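Local coordinates for FtsZ-like protein of unknown function (Nostoc punctiforme, PDB 3C8L) that is of unknown function, a small FtsZ-like protein of a conserved hypothetical family, at residues Q67-E70 / E71-L74. Sequence-based numbering, arbitrary orientation. Where two conformers were deposited one is given.
Sequences QVRE and EEVL
OE1 of Glu-72 is gripped by two nitrogens of one guanidinium: NE and NH2 of Arg-69 each lie 3.1 Å from OE1 of Glu-72, a side-on salt bridge spent on a single oxygen. That oxygen sits almost exactly in the guanidinium plane, at its edge. Both N-H groups nevertheless reach it from the same face of the carboxylate, whose plane is turned 43° from that of the guanidinium. The arginine chain bends at chi3 (-64°), which swings its head alongside the extended glutamate so that the two point the same way. A water bridges the pair, weakly accepting from NE of Arg-69 and lying close to OE1 of Glu-72.

Arg-69 is the N-cap residue of the short helix 70-74, and its carbonyl O takes weak bonds from the N atoms of Glu-72 and Val-73. The first well-formed helical bond here runs from Leu-74 N to Glu-70 O, 3.0 Å and nearly straight at 170°. The side chains of Val-68 and Val-73 cross at about a right angle, CG1 of Val-68 touching CG2 of Val-73 at 3.7 Å; Val-73 packs on helix 22-34 and Val-68 on strands 55-62 and 81-94.

NH1 of Arg-69 also pairs with Glu-21. With an alanine at Glu-72, NE would probably lose its carboxylate and the head be held mainly through Glu-21. One positive charge is thus shared between two carboxylates, linking the helix start to the chain just before helix 22-34.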
loop_
_atom_site.group_PDB
_atom_site.type_symbol
_atom_site.label_atom_id
_atom_site.label_comp_id
_atom_site.label_asym_id
_atom_site.label_seq_id
_atom_site.Cartn_x
_atom_site.Cartn_y
_atom_site.Cartn_z
ATOM N N GLN A 67 -2.000 1.710 -25.334
ATOM C CA GLN A 67 -0.683 2.335 -25.275
ATOM C C GLN A 67 0.281 1.610 -24.330
ATOM O O GLN A 67 1.426 2.025 -24.204
ATOM C CB GLN A 67 -0.788 3.801 -24.849
ATOM C CG GLN A 67 -1.474 4.708 -25.875
ATOM C CD GLN A 67 -1.590 6.136 -25.416
ATOM O OE1 GLN A 67 -0.804 6.614 -24.572
ATOM N NE2 GLN A 67 -2.611 6.827 -25.909
ATOM N N VAL A 68 -0.177 0.537 -23.677
ATOM C CA VAL A 68 0.693 -0.191 -22.755
ATOM C C VAL A 68 1.656 -1.107 -23.506
ATOM O O VAL A 68 1.252 -1.905 -24.341
ATOM C CB VAL A 68 -0.142 -0.994 -21.750
ATOM C CG1 VAL A 68 0.759 -1.893 -20.878
ATOM C CG2 VAL A 68 -0.927 -0.050 -20.842
ATOM N N ARG A 69 2.937 -0.955 -23.197
ATOM C CA ARG A 69 4.018 -1.774 -23.780
ATOM C C ARG A 69 4.161 -3.035 -22.922
ATOM O O ARG A 69 4.694 -3.002 -21.797
ATOM C CB ARG A 69 5.308 -0.975 -23.817
ATOM C CG ARG A 69 5.182 0.301 -24.661
ATOM C CD ARG A 69 6.482 1.063 -24.774
ATOM N NE ARG A 69 6.947 1.574 -23.492
ATOM C CZ ARG A 69 6.633 2.755 -22.960
ATOM N NH1 ARG A 69 5.833 3.595 -23.581
ATOM N NH2 ARG A 69 7.120 3.100 -21.767
ATOM N N GLU A 70 3.663 -4.148 -23.452
ATOM C CA GLU A 70 3.595 -5.400 -22.706
ATOM C C GLU A 70 4.881 -5.936 -22.156
ATOM O O GLU A 70 4.944 -6.375 -21.011
ATOM C CB GLU A 70 2.926 -6.485 -23.566
ATOM C CG GLU A 70 3.040 -7.914 -23.021
ATOM C CD GLU A 70 2.154 -8.916 -23.756
ATOM O OE1 GLU A 70 1.099 -8.495 -24.317
ATOM O OE2 GLU A 70 2.507 -10.120 -23.740
ATOM N N GLU A 71 5.923 -5.906 -22.963
ATOM C CA GLU A 71 7.205 -6.467 -22.564
ATOM C C GLU A 71 7.814 -5.767 -21.357
ATOM O O GLU A 71 8.423 -6.404 -20.504
ATOM C CB GLU A 71 8.172 -6.483 -23.757
ATOM C CG GLU A 71 7.702 -7.357 -24.964
ATOM C CD GLU A 71 6.553 -6.792 -25.809
ATOM O OE1 GLU A 71 6.196 -5.583 -25.686
ATOM O OE2 GLU A 71 6.014 -7.557 -26.647
ATOM N N GLU A 72 7.658 -4.459 -21.299
ATOM C CA GLU A 72 8.150 -3.677 -20.182
ATOM C C GLU A 72 7.380 -4.008 -18.899
ATOM O O GLU A 72 7.975 -4.138 -17.834
ATOM C CB GLU A 72 8.033 -2.184 -20.517
ATOM C CG GLU A 72 8.445 -1.244 -19.433
ATOM C CD GLU A 72 8.554 0.213 -19.897
ATOM O OE1 GLU A 72 8.652 0.451 -21.117
ATOM O OE2 GLU A 72 8.588 1.101 -19.015
ATOM N N VAL A 73 6.073 -4.195 -19.004
ATOM C CA VAL A 73 5.252 -4.530 -17.838
ATOM C C VAL A 73 5.624 -5.922 -17.314
ATOM O O VAL A 73 5.812 -6.098 -16.112
ATOM C CB VAL A 73 3.757 -4.440 -18.180
ATOM C CG1 VAL A 73 2.897 -4.944 -17.018
ATOM C CG2 VAL A 73 3.373 -3.011 -18.556
ATOM N N LEU A 74 5.711 -6.909 -18.199
ATOM C CA LEU A 74 6.027 -8.261 -17.748
ATOM C C LEU A 74 7.420 -8.409 -17.162
ATOM O O LEU A 74 7.637 -9.266 -16.320
ATOM C CB LEU A 74 5.775 -9.308 -18.849
ATOM C CG LEU A 74 4.302 -9.551 -19.188
ATOM C CD1 LEU A 74 4.171 -10.595 -20.296
ATOM C CD2 LEU A 74 3.510 -9.959 -17.951
HETATM O O HOH W 1 9.261 -0.366 -23.451
#